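Local structure of muconate lactonizing enzyme (Corynebacterium glutamicum, 3I4K) at residues H24-T29 with K169-A174; L144-L149 with T181-E186; L197-N202 with A220-F225; N245-A250 with A268-A273. The protein belongs to the enolase superfamily, joining an N-terminal capping domain to a TIM-type barrel that holds a magnesium ion, as in muconate lactonizing enzymes. All coordinates share one frame; numbering follows the deposited sequence.

Contact 1 (H24-T29 with K169-A174); sequences HGFATT and KLKMGA. With ACY (acetic acid), chain I.
Where the N-terminal domain leans on the mouth of the barrel, Phe26 and Lys171 run side by side, pointing the same way. The methylenes of Lys171 pack on the ring: CE, next to the ammonium, lies 3.2 Å from Phe26 CE1, approaching obliquely, with CD a little farther off. A turn at the last torsion (chi4 63°) then swings Lys171 NZ to the edge of the His24 imidazole, 3.6 Å from His24 NE2 and near the ring plane. No hydrogen bond joins the two, and His24 NE2 is buried without a polar partner in the model. Lys169-Leu170-Lys171 matches the Lys-x-Lys motif that muconate lactonizing enzymes carry on the second barrel strand. Lys169, its chain extended, sends NZ to a bound acetic acid, probably from the crystallisation liquor, 2.8 Å from ACY OXT, and is also salt-bridged to Glu226 and Glu329. Beyond the strand the backbones close up, the CA atoms of Ala27 and Gly173 being 4.0 Å apart. Glycine suits this place twice over: its phi is 113°, and a CB would collide with that of Ala27. The small Ala27 CB rests 3.6 Å from Met172 O, while Ala174 CA directs a C-H toward Ala27 O at 3.4 Å.

Contact 2 (L144-L149 with T181-E186); sequences LGVLPL and TRRVAE
The backbones of Leu149 and Arg183 come within 5.6 Å, CA to CA, where an irregular loop and the first residue of the next helix pass beside a turn of helix 177-189. Arg183 does most of the bridging. Its chain leaves the helix fully extended as far as CD and then bends (chi3 67°), turning NE so that the head can lie against the loop. From there Arg183 NH1 donates to Leu147 O at 2.9 Å. The bond lies in the carbonyl plane on a lone pair, but it is bent at the hydrogen (132°), the oxygen lying 32° out of the guanidinium plane. Val146 CG2 sits 4.1 Å above the guanidinium plane, over its centre, and Val184 CG2 of the same helix lies toward the rim of the opposite face, so the flat group is sandwiched between two valine methyls. Arginine suits the site because NH2 can serve other partners, a salt bridge to Asp180 and a bond to Lys171 O. Farther on, Leu149 spreads its two methyls over the helix: CD1 is 3.6 Å from Arg183 O, and CD2 is 3.3 Å from Glu186 OE1, the leucine and glutamate crossing at about a right angle. Pro148 takes the N-cap position of helix 149-163. The contact joins the loop at the C-terminal end of strand 137-144 to the helix of the next beta-alpha unit of the barrel.

Contact 3 (L197-N202 with A220-F225); sequences LRIDIN and AGVELF. With MG (magnesium ion), chain J.
Leu197 and Ile199 are tied to the next strand by two nearly straight backbone bonds: Glu223 N donates to Leu197 O at 2.9 Å, and Ile199 N to Leu224 O at 3.0 Å. Each acceptor also takes a C-H contact, Leu197 O from Val222 CA and Leu224 O from Arg198 CA. The polar ends of Arg198 and Glu223 do not pair; Arg198 NE and Glu223 OE1 both find Ser196 OG. What Arg198 gives this contact is its aliphatic base, CG lying 3.5 Å from Leu224 CB. Branched and aromatic residues fill the other face, where Ile199 CG1 meets the edge of the Phe225 ring 3.7 Å from CD1. Gly221, at positive phi, ends the preceding helix in a Schellman motif. Asp200 stands at the strand end with both oxygens engaged. OD2 binds magnesium at 2.3 Å and takes a weak hydrogen bond from Lys169 NZ. OD1 accepts Asn202 N at 3.0 Å from above the carboxylate plane, an Asx turn that helps to fix the carboxylate, and lies 2.7 Å from a water also bound to the metal. Glu226 ending the next strand and Asp251 just past the one after complete the carboxylates of the enolase-superfamily metal site, at the C-terminal ends of the barrel strands.

Contact 4 (N245-A250 with A268-A273); sequences NVSVMA and AADVIA
The flat carboxylate of Asp270 is met on the anti side of OD1 by the hydroxyl of Ser247, 24° out of its plane. Ser247 OG donates to Asp270 OD1 at 2.5 Å, a value so short that coordinate error probably contributes, and on both residues the polar branch lies beside the backbone N. A small hydroxyl and a short acid suit this end of the pair, where Asp270 lies exposed. The peptides continue the pairing. Val248 O takes Val271 N at 3.3 Å and, weakly, Asp270 N, while a water accepts from Val248 N. Ala250 then bonds through both its polar atoms, its N to Val271 O and its O to Ala273 N, each at 2.9 Å, as alternate residues do in a parallel pair, here reaching the residues on either side of Ile272. Helix 257-266 links the two strands, making one beta-alpha-beta crossover of the barrel. Inside, Met249, present as selenomethionine, has its chain bent at chi3 (80°), with SE 3.7 Å from Val271 CG1; both residues also touch His300 on the next strand. Ala273 CB reaches Met249 CG at 4.0 Å. On the opposite face, shared with Ile272, Ala250 CB lies 4.1 Å from Ala269 CB, which also packs 3.5 Å from Val248 O.

In the fold
Contacts 3 and 4 and the 169-174 side of contact 1 share one run of parallel barrel strands; 24-29 comes from the N-terminal domain, and contact 2 sits beside them. Contact 1 is joined to contact 3, its centre 12 Å away, by a probable hydrogen bond from Met172 N to Asp200 O at 2.8 Å; contacts 3 and 4, centres 10 Å apart, share one from Phe225 N to Ser247 O at 3.0 Å. Contact 2 reaches contact 1 through Gly25 O and Val146 N, 2.6 Å apart, and packs Val184 on Ile199 of contact 3. Asp200 binds the magnesium. The side chain of Ala273 is about 6 Å from the magnesium ion. The side chain of Lys171 is about 7 Å from the magnesium ion.

Contact 1 (H24-T29 with K169-A174)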
loop_
_atom_site.group_PDB
_atom_site.type_symbol
_atom_site.label_atom_id
_atom_site.label_comp_id
_atom_site.label_asym_id
_atom_site.label_seq_id
_atom_site.Cartn_x
_atom_site.Cartn_y
_atom_site.Cartn_z
ATOM N N HIS A 24 -0.792 -19.770 28.869
ATOM C CA HIS A 24 -1.673 -19.344 27.783
ATOM C C HIS A 24 -1.999 -20.559 26.923
ATOM O O HIS A 24 -1.174 -21.011 26.134
ATOM C CB HIS A 24 -0.991 -18.250 26.951
ATOM C CG HIS A 24 -1.947 -17.269 26.352
ATOM N ND1 HIS A 24 -2.862 -16.568 27.108
ATOM C CD2 HIS A 24 -2.148 -16.885 25.068
ATOM C CE1 HIS A 24 -3.587 -15.798 26.315
ATOM N NE2 HIS A 24 -3.174 -15.972 25.072
ATOM N N GLY A 25 -3.209 -21.081 27.083
ATOM C CA GLY A 25 -3.598 -22.264 26.339
ATOM C C GLY A 25 -4.353 -22.054 25.040
ATOM O O GLY A 25 -5.308 -21.270 24.972
ATOM N N PHE A 26 -3.920 -22.776 24.011
ATOM C CA PHE A 26 -4.542 -22.711 22.696
ATOM C C PHE A 26 -5.317 -24.004 22.448
ATOM O O PHE A 26 -5.442 -24.856 23.335
ATOM C CB PHE A 26 -3.478 -22.547 21.611
ATOM C CG PHE A 26 -2.659 -21.291 21.740
ATOM C CD1 PHE A 26 -3.072 -20.110 21.135
ATOM C CD2 PHE A 26 -1.466 -21.292 22.462
ATOM C CE1 PHE A 26 -2.314 -18.950 21.242
ATOM C CE2 PHE A 26 -0.701 -20.135 22.575
ATOM C CZ PHE A 26 -1.126 -18.964 21.963
ATOM N N ALA A 27 -5.816 -24.154 21.227
ATOM C CA ALA A 27 -6.582 -25.333 20.856
ATOM C C ALA A 27 -5.832 -26.641 21.075
ATOM O O ALA A 27 -6.404 -27.613 21.562
ATOM C CB ALA A 27 -7.025 -25.229 19.392
ATOM N N THR A 28 -4.552 -26.671 20.726
ATOM C CA THR A 28 -3.794 -27.908 20.856
ATOM C C THR A 28 -2.484 -27.822 21.626
ATOM O O THR A 28 -1.779 -28.823 21.769
ATOM C CB THR A 28 -3.501 -28.482 19.474
ATOM O OG1 THR A 28 -2.545 -27.644 18.814
ATOM C CG2 THR A 28 -4.789 -28.529 18.636
ATOM N N THR A 29 -2.151 -26.637 22.115
ATOM C CA THR A 29 -0.927 -26.450 22.879
ATOM C C THR A 29 -1.193 -25.480 24.019
ATOM O O THR A 29 -2.283 -24.922 24.141
ATOM C CB THR A 29 0.231 -25.866 22.016
ATOM O OG1 THR A 29 -0.159 -24.592 21.481
ATOM C CG2 THR A 29 0.595 -26.811 20.880
ATOM N N LYS A 169 -11.602 -11.424 23.641
ATOM C CA LYS A 169 -11.500 -12.522 22.684
ATOM C C LYS A 169 -11.206 -13.820 23.451
ATOM O O LYS A 169 -10.232 -13.897 24.212
ATOM C CB LYS A 169 -10.378 -12.214 21.694
ATOM C CG LYS A 169 -9.972 -13.340 20.770
ATOM C CD LYS A 169 -8.800 -12.874 19.926
ATOM C CE LYS A 169 -8.056 -14.022 19.305
ATOM N NZ LYS A 169 -7.020 -13.503 18.374
ATOM N N LEU A 170 -12.055 -14.827 23.248
ATOM C CA LEU A 170 -11.921 -16.124 23.913
ATOM C C LEU A 170 -11.420 -17.227 22.978
ATOM O O LEU A 170 -12.114 -17.617 22.032
ATOM C CB LEU A 170 -13.272 -16.553 24.483
ATOM C CG LEU A 170 -13.943 -15.593 25.464
ATOM C CD1 LEU A 170 -15.392 -15.982 25.675
ATOM C CD2 LEU A 170 -13.180 -15.620 26.766
ATOM N N LYS A 171 -10.222 -17.737 23.244
ATOM C CA LYS A 171 -9.667 -18.806 22.427
ATOM C C LYS A 171 -10.454 -20.088 22.725
ATOM O O LYS A 171 -10.909 -20.291 23.847
ATOM C CB LYS A 171 -8.175 -18.999 22.743
ATOM C CG LYS A 171 -7.261 -17.892 22.190
ATOM C CD LYS A 171 -5.842 -17.964 22.765
ATOM C CE LYS A 171 -4.832 -17.106 21.986
ATOM N NZ LYS A 171 -5.066 -15.630 21.975
HETATM N N MSE A 172 -10.631 -20.929 21.711
HETATM C CA MSE A 172 -11.356 -22.189 21.845
HETATM C C MSE A 172 -10.625 -23.242 21.027
HETATM O O MSE A 172 -9.599 -22.961 20.420
HETATM C CB MSE A 172 -12.770 -22.075 21.276
HETATM C CG MSE A 172 -13.619 -20.947 21.812
HETATM SE SE MSE A 172 -15.372 -20.964 20.941
HETATM C CE MSE A 172 -16.133 -22.526 21.824
ATOM N N GLY A 173 -11.169 -24.453 20.994
ATOM C CA GLY A 173 -10.547 -25.492 20.194
ATOM C C GLY A 173 -9.954 -26.653 20.953
ATOM O O GLY A 173 -9.507 -27.626 20.342
ATOM N N ALA A 174 -9.937 -26.553 22.279
ATOM C CA ALA A 174 -9.394 -27.622 23.110
ATOM C C ALA A 174 -10.517 -28.527 23.598
ATOM O O ALA A 174 -11.550 -28.055 24.087
ATOM C CB ALA A 174 -8.632 -27.037 24.305
HETATM C C ACY I . -3.963 -15.682 17.028
HETATM O O ACY I . -4.159 -16.681 16.356
HETATM O OXT ACY I . -4.824 -14.665 16.985
HETATM C CH3 ACY I . -2.747 -15.578 17.914
#

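Contact 2 (L144-L149 with T181-E186)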
loop_
_atom_site.group_PDB
_atom_site.type_symbol
_atom_site.label_atom_id
_atom_site.label_comp_id
_atom_site.label_asym_id
_atom_site.label_seq_id
_atom_site.Cartn_x
_atom_site.Cartn_y
_atom_site.Cartn_z
ATOM N N LEU A 144 -8.171 -14.096 25.987
ATOM C CA LEU A 144 -7.937 -15.062 27.043
ATOM C C LEU A 144 -7.615 -16.393 26.385
ATOM O O LEU A 144 -8.291 -16.798 25.437
ATOM C CB LEU A 144 -9.185 -15.243 27.914
ATOM C CG LEU A 144 -9.674 -14.111 28.817
ATOM C CD1 LEU A 144 -10.442 -13.084 27.988
ATOM C CD2 LEU A 144 -10.571 -14.692 29.904
ATOM N N GLY A 145 -6.575 -17.068 26.863
ATOM C CA GLY A 145 -6.256 -18.375 26.318
ATOM C C GLY A 145 -7.386 -19.273 26.793
ATOM O O GLY A 145 -8.292 -18.791 27.476
ATOM N N VAL A 146 -7.365 -20.558 26.444
ATOM C CA VAL A 146 -8.431 -21.448 26.883
ATOM C C VAL A 146 -8.370 -21.544 28.409
ATOM O O VAL A 146 -7.345 -21.911 28.975
ATOM C CB VAL A 146 -8.301 -22.850 26.228
ATOM C CG1 VAL A 146 -6.912 -23.413 26.463
ATOM C CG2 VAL A 146 -9.367 -23.790 26.785
ATOM N N LEU A 147 -9.470 -21.177 29.063
ATOM C CA LEU A 147 -9.558 -21.176 30.526
ATOM C C LEU A 147 -10.906 -21.699 30.981
ATOM O O LEU A 147 -11.897 -21.577 30.269
ATOM C CB LEU A 147 -9.436 -19.749 31.076
ATOM C CG LEU A 147 -8.184 -18.900 30.884
ATOM C CD1 LEU A 147 -8.559 -17.426 30.939
ATOM C CD2 LEU A 147 -7.169 -19.244 31.958
ATOM N N PRO A 148 -10.965 -22.267 32.196
ATOM C CA PRO A 148 -12.233 -22.788 32.716
ATOM C C PRO A 148 -13.208 -21.619 32.875
ATOM O O PRO A 148 -12.781 -20.479 33.061
ATOM C CB PRO A 148 -11.829 -23.400 34.060
ATOM C CG PRO A 148 -10.398 -23.825 33.820
ATOM C CD PRO A 148 -9.836 -22.643 33.069
ATOM N N LEU A 149 -14.504 -21.901 32.812
ATOM C CA LEU A 149 -15.525 -20.864 32.925
ATOM C C LEU A 149 -15.332 -19.833 34.035
ATOM O O LEU A 149 -15.398 -18.622 33.788
ATOM C CB LEU A 149 -16.908 -21.494 33.101
ATOM C CG LEU A 149 -18.009 -20.471 33.406
ATOM C CD1 LEU A 149 -18.146 -19.499 32.250
ATOM C CD2 LEU A 149 -19.324 -21.190 33.656
ATOM N N THR A 181 -18.287 -25.178 23.681
ATOM C CA THR A 181 -19.372 -24.262 23.334
ATOM C C THR A 181 -20.109 -23.816 24.595
ATOM O O THR A 181 -20.383 -22.624 24.790
ATOM C CB THR A 181 -20.383 -24.951 22.381
ATOM O OG1 THR A 181 -19.768 -25.171 21.105
ATOM C CG2 THR A 181 -21.633 -24.100 22.200
ATOM N N ARG A 182 -20.429 -24.788 25.446
ATOM C CA ARG A 182 -21.142 -24.534 26.690
ATOM C C ARG A 182 -20.352 -23.543 27.543
ATOM O O ARG A 182 -20.910 -22.597 28.093
ATOM C CB ARG A 182 -21.331 -25.856 27.441
ATOM C CG ARG A 182 -22.644 -25.986 28.208
ATOM C CD ARG A 182 -23.359 -27.278 27.809
ATOM N NE ARG A 182 -22.444 -28.420 27.821
ATOM C CZ ARG A 182 -22.562 -29.482 27.028
ATOM N NH1 ARG A 182 -23.562 -29.555 26.158
ATOM N NH2 ARG A 182 -21.664 -30.462 27.087
ATOM N N ARG A 183 -19.046 -23.770 27.626
ATOM C CA ARG A 183 -18.133 -22.930 28.386
ATOM C C ARG A 183 -18.235 -21.470 27.951
ATOM O O ARG A 183 -18.391 -20.571 28.784
ATOM C CB ARG A 183 -16.699 -23.426 28.186
ATOM C CG ARG A 183 -15.638 -22.620 28.905
ATOM C CD ARG A 183 -14.248 -23.187 28.631
ATOM N NE ARG A 183 -13.841 -23.040 27.233
ATOM C CZ ARG A 183 -13.136 -22.013 26.760
ATOM N NH1 ARG A 183 -12.755 -21.033 27.573
ATOM N NH2 ARG A 183 -12.798 -21.969 25.473
ATOM N N VAL A 184 -18.150 -21.244 26.641
ATOM C CA VAL A 184 -18.215 -19.895 26.084
ATOM C C VAL A 184 -19.622 -19.296 26.151
ATOM O O VAL A 184 -19.782 -18.126 26.496
ATOM C CB VAL A 184 -17.712 -19.881 24.613
ATOM C CG1 VAL A 184 -17.944 -18.518 23.988
ATOM C CG2 VAL A 184 -16.224 -20.219 24.578
ATOM N N ALA A 185 -20.637 -20.090 25.822
ATOM C CA ALA A 185 -22.002 -19.590 25.866
ATOM C C ALA A 185 -22.318 -19.106 27.276
ATOM O O ALA A 185 -22.869 -18.019 27.461
ATOM C CB ALA A 185 -22.982 -20.682 25.453
ATOM N N GLU A 186 -21.960 -19.920 28.270
ATOM C CA GLU A 186 -22.211 -19.593 29.672
ATOM C C GLU A 186 -21.459 -18.345 30.095
ATOM O O GLU A 186 -21.975 -17.520 30.848
ATOM C CB GLU A 186 -21.824 -20.773 30.579
ATOM C CG GLU A 186 -22.867 -21.896 30.616
ATOM C CD GLU A 186 -22.443 -23.094 31.468
ATOM O OE1 GLU A 186 -21.989 -22.891 32.617
ATOM O OE2 GLU A 186 -22.576 -24.244 30.988
#

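Contact 3 (L197-N202 with A220-F225)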
loop_
_atom_site.group_PDB
_atom_site.type_symbol
_atom_site.label_atom_id
_atom_site.label_comp_id
_atom_site.label_asym_id
_atom_site.label_seq_id
_atom_site.Cartn_x
_atom_site.Cartn_y
_atom_site.Cartn_z
ATOM N N LEU A 197 -17.931 -9.670 22.872
ATOM C CA LEU A 197 -17.269 -10.964 22.947
ATOM C C LEU A 197 -16.984 -11.580 21.583
ATOM O O LEU A 197 -17.880 -11.682 20.751
ATOM C CB LEU A 197 -18.123 -11.933 23.771
ATOM C CG LEU A 197 -18.345 -11.552 25.239
ATOM C CD1 LEU A 197 -19.246 -12.579 25.908
ATOM C CD2 LEU A 197 -16.994 -11.470 25.956
ATOM N N ARG A 198 -15.733 -11.987 21.376
ATOM C CA ARG A 198 -15.296 -12.629 20.139
ATOM C C ARG A 198 -14.620 -13.943 20.522
ATOM O O ARG A 198 -14.172 -14.098 21.661
ATOM C CB ARG A 198 -14.254 -11.783 19.396
ATOM C CG ARG A 198 -14.641 -10.351 19.107
ATOM C CD ARG A 198 -14.352 -9.477 20.305
ATOM N NE ARG A 198 -14.697 -8.088 20.044
ATOM C CZ ARG A 198 -13.933 -7.246 19.367
ATOM N NH1 ARG A 198 -12.766 -7.649 18.877
ATOM N NH2 ARG A 198 -14.338 -5.997 19.190
ATOM N N ILE A 199 -14.562 -14.886 19.580
ATOM C CA ILE A 199 -13.882 -16.154 19.819
ATOM C C ILE A 199 -12.856 -16.390 18.714
ATOM O O ILE A 199 -12.815 -15.656 17.721
ATOM C CB ILE A 199 -14.867 -17.347 19.904
ATOM C CG1 ILE A 199 -15.680 -17.473 18.617
ATOM C CG2 ILE A 199 -15.768 -17.188 21.108
ATOM C CD1 ILE A 199 -14.987 -18.298 17.553
ATOM N N ASP A 200 -12.009 -17.394 18.907
ATOM C CA ASP A 200 -10.973 -17.740 17.940
ATOM C C ASP A 200 -10.627 -19.206 18.187
ATOM O O ASP A 200 -10.182 -19.566 19.281
ATOM C CB ASP A 200 -9.740 -16.848 18.147
ATOM C CG ASP A 200 -8.651 -17.105 17.118
ATOM O OD1 ASP A 200 -8.853 -17.987 16.264
ATOM O OD2 ASP A 200 -7.590 -16.436 17.158
ATOM N N ILE A 201 -10.851 -20.049 17.182
ATOM C CA ILE A 201 -10.583 -21.473 17.312
ATOM C C ILE A 201 -9.314 -21.903 16.588
ATOM O O ILE A 201 -9.001 -23.095 16.508
ATOM C CB ILE A 201 -11.767 -22.292 16.785
ATOM C CG1 ILE A 201 -13.069 -21.568 17.138
ATOM C CG2 ILE A 201 -11.781 -23.684 17.447
ATOM C CD1 ILE A 201 -14.315 -22.306 16.726
ATOM N N ASN A 202 -8.579 -20.930 16.064
ATOM C CA ASN A 202 -7.342 -21.226 15.358
ATOM C C ASN A 202 -7.458 -22.372 14.354
ATOM O O ASN A 202 -6.620 -23.267 14.317
ATOM C CB ASN A 202 -6.228 -21.517 16.369
ATOM C CG ASN A 202 -5.624 -20.250 16.948
ATOM O OD1 ASN A 202 -4.939 -19.499 16.244
ATOM N ND2 ASN A 202 -5.882 -19.998 18.225
ATOM N N ALA A 220 -26.034 -16.729 21.963
ATOM C CA ALA A 220 -25.534 -16.326 23.278
ATOM C C ALA A 220 -24.922 -14.926 23.274
ATOM O O ALA A 220 -24.580 -14.390 24.329
ATOM C CB ALA A 220 -24.506 -17.337 23.783
ATOM N N GLY A 221 -24.761 -14.345 22.089
ATOM C CA GLY A 221 -24.207 -13.008 22.017
ATOM C C GLY A 221 -22.812 -12.847 21.450
ATOM O O GLY A 221 -22.345 -11.717 21.336
ATOM N N VAL A 222 -22.128 -13.934 21.102
ATOM C CA VAL A 222 -20.790 -13.788 20.530
ATOM C C VAL A 222 -20.939 -13.015 19.210
ATOM O O VAL A 222 -21.730 -13.395 18.349
ATOM C CB VAL A 222 -20.126 -15.163 20.279
ATOM C CG1 VAL A 222 -18.803 -14.975 19.568
ATOM C CG2 VAL A 222 -19.908 -15.882 21.603
ATOM N N GLU A 223 -20.176 -11.936 19.058
ATOM C CA GLU A 223 -20.273 -11.078 17.873
ATOM C C GLU A 223 -19.275 -11.323 16.766
ATOM O O GLU A 223 -19.399 -10.744 15.693
ATOM C CB GLU A 223 -20.113 -9.607 18.259
ATOM C CG GLU A 223 -20.958 -9.127 19.395
ATOM C CD GLU A 223 -20.875 -7.624 19.528
ATOM O OE1 GLU A 223 -19.741 -7.093 19.520
ATOM O OE2 GLU A 223 -21.939 -6.978 19.635
ATOM N N LEU A 224 -18.271 -12.146 17.013
ATOM C CA LEU A 224 -17.275 -12.353 15.986
ATOM C C LEU A 224 -16.627 -13.716 16.069
ATOM O O LEU A 224 -16.130 -14.114 17.124
ATOM C CB LEU A 224 -16.199 -11.259 16.092
ATOM C CG LEU A 224 -15.097 -11.242 15.025
ATOM C CD1 LEU A 224 -15.643 -10.635 13.749
ATOM C CD2 LEU A 224 -13.918 -10.413 15.502
ATOM N N PHE A 225 -16.635 -14.430 14.953
ATOM C CA PHE A 225 -16.009 -15.742 14.908
ATOM C C PHE A 225 -14.700 -15.674 14.127
ATOM O O PHE A 225 -14.704 -15.631 12.891
ATOM C CB PHE A 225 -16.933 -16.772 14.250
ATOM C CG PHE A 225 -18.294 -16.880 14.885
ATOM C CD1 PHE A 225 -18.446 -16.833 16.266
ATOM C CD2 PHE A 225 -19.422 -17.079 14.094
ATOM C CE1 PHE A 225 -19.714 -16.987 16.853
ATOM C CE2 PHE A 225 -20.676 -17.232 14.660
ATOM C CZ PHE A 225 -20.826 -17.187 16.048
HETATM MG MG MG J . -6.139 -15.756 15.547
HETATM O O HOH W 1 -6.944 -17.354 14.458
#

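Contact 4 (N245-A250 with A268-A273)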
loop_
_atom_site.group_PDB
_atom_site.type_symbol
_atom_site.label_atom_id
_atom_site.label_comp_id
_atom_site.label_asym_id
_atom_site.label_seq_id
_atom_site.Cartn_x
_atom_site.Cartn_y
_atom_site.Cartn_z
ATOM N N ASN A 245 -25.375 -15.234 10.567
ATOM C CA ASN A 245 -25.424 -13.784 10.464
ATOM C C ASN A 245 -24.414 -13.060 11.346
ATOM O O ASN A 245 -24.547 -11.856 11.581
ATOM C CB ASN A 245 -26.837 -13.246 10.744
ATOM C CG ASN A 245 -27.602 -12.948 9.463
ATOM O OD1 ASN A 245 -27.020 -12.476 8.488
ATOM N ND2 ASN A 245 -28.910 -13.212 9.462
ATOM N N VAL A 246 -23.407 -13.769 11.852
ATOM C CA VAL A 246 -22.396 -13.086 12.652
ATOM C C VAL A 246 -21.089 -13.036 11.861
ATOM O O VAL A 246 -20.707 -13.998 11.181
ATOM C CB VAL A 246 -22.178 -13.734 14.065
ATOM C CG1 VAL A 246 -23.114 -14.894 14.265
ATOM C CG2 VAL A 246 -20.730 -14.137 14.252
ATOM N N SER A 247 -20.433 -11.885 11.927
ATOM C CA SER A 247 -19.192 -11.664 11.208
ATOM C C SER A 247 -18.144 -12.686 11.548
ATOM O O SER A 247 -18.131 -13.264 12.645
ATOM C CB SER A 247 -18.621 -10.277 11.520
ATOM O OG SER A 247 -19.529 -9.271 11.152
ATOM N N VAL A 248 -17.248 -12.870 10.589
ATOM C CA VAL A 248 -16.126 -13.777 10.703
ATOM C C VAL A 248 -14.866 -12.940 10.488
ATOM O O VAL A 248 -14.887 -11.955 9.746
ATOM C CB VAL A 248 -16.206 -14.869 9.613
ATOM C CG1 VAL A 248 -14.825 -15.440 9.329
ATOM C CG2 VAL A 248 -17.174 -15.963 10.047
HETATM N N MSE A 249 -13.784 -13.304 11.162
HETATM C CA MSE A 249 -12.511 -12.608 10.987
HETATM C C MSE A 249 -11.507 -13.648 10.496
HETATM O O MSE A 249 -11.356 -14.714 11.105
HETATM C CB MSE A 249 -12.019 -11.973 12.303
HETATM C CG MSE A 249 -10.581 -11.429 12.216
HETATM SE SE MSE A 249 -10.187 -9.975 13.459
HETATM C CE MSE A 249 -9.898 -11.048 15.065
ATOM N N ALA A 250 -10.844 -13.350 9.382
ATOM C CA ALA A 250 -9.871 -14.274 8.813
ATOM C C ALA A 250 -8.506 -14.001 9.423
ATOM O O ALA A 250 -8.095 -12.848 9.539
ATOM C CB ALA A 250 -9.811 -14.107 7.286
ATOM N N ALA A 268 -15.542 -14.048 2.112
ATOM C CA ALA A 268 -15.316 -14.953 3.230
ATOM C C ALA A 268 -15.224 -14.352 4.631
ATOM O O ALA A 268 -15.283 -15.099 5.624
ATOM C CB ALA A 268 -14.054 -15.794 2.937
ATOM N N ALA A 269 -15.089 -13.029 4.726
ATOM C CA ALA A 269 -14.965 -12.398 6.036
ATOM C C ALA A 269 -15.154 -10.887 6.054
ATOM O O ALA A 269 -14.709 -10.179 5.145
ATOM C CB ALA A 269 -13.601 -12.732 6.638
ATOM N N ASP A 270 -15.798 -10.404 7.116
ATOM C CA ASP A 270 -16.038 -8.982 7.310
ATOM C C ASP A 270 -14.774 -8.322 7.823
ATOM O O ASP A 270 -14.551 -7.133 7.606
ATOM C CB ASP A 270 -17.143 -8.753 8.341
ATOM C CG ASP A 270 -18.502 -9.191 7.849
ATOM O OD1 ASP A 270 -19.477 -9.093 8.628
ATOM O OD2 ASP A 270 -18.601 -9.634 6.695
ATOM N N VAL A 271 -13.938 -9.094 8.504
ATOM C CA VAL A 271 -12.722 -8.528 9.071
ATOM C C VAL A 271 -11.477 -9.357 8.798
ATOM O O VAL A 271 -11.541 -10.581 8.703
ATOM C CB VAL A 271 -12.881 -8.370 10.601
ATOM C CG1 VAL A 271 -11.759 -7.483 11.173
ATOM C CG2 VAL A 271 -14.258 -7.806 10.918
ATOM N N ILE A 272 -10.340 -8.682 8.681
ATOM C CA ILE A 272 -9.070 -9.361 8.454
ATOM C C ILE A 272 -8.119 -9.059 9.612
ATOM O O ILE A 272 -7.901 -7.894 9.959
ATOM C CB ILE A 272 -8.393 -8.904 7.150
ATOM C CG1 ILE A 272 -9.165 -9.457 5.944
ATOM C CG2 ILE A 272 -6.937 -9.391 7.114
ATOM C CD1 ILE A 272 -8.517 -9.144 4.625
ATOM N N ALA A 273 -7.566 -10.111 10.210
ATOM C CA ALA A 273 -6.627 -9.953 11.323
ATOM C C ALA A 273 -5.275 -9.615 10.713
ATOM O O ALA A 273 -4.556 -10.497 10.255
ATOM C CB ALA A 273 -6.541 -11.253 12.132
HETATM O O HOH W 2 -18.228 -12.305 7.919
#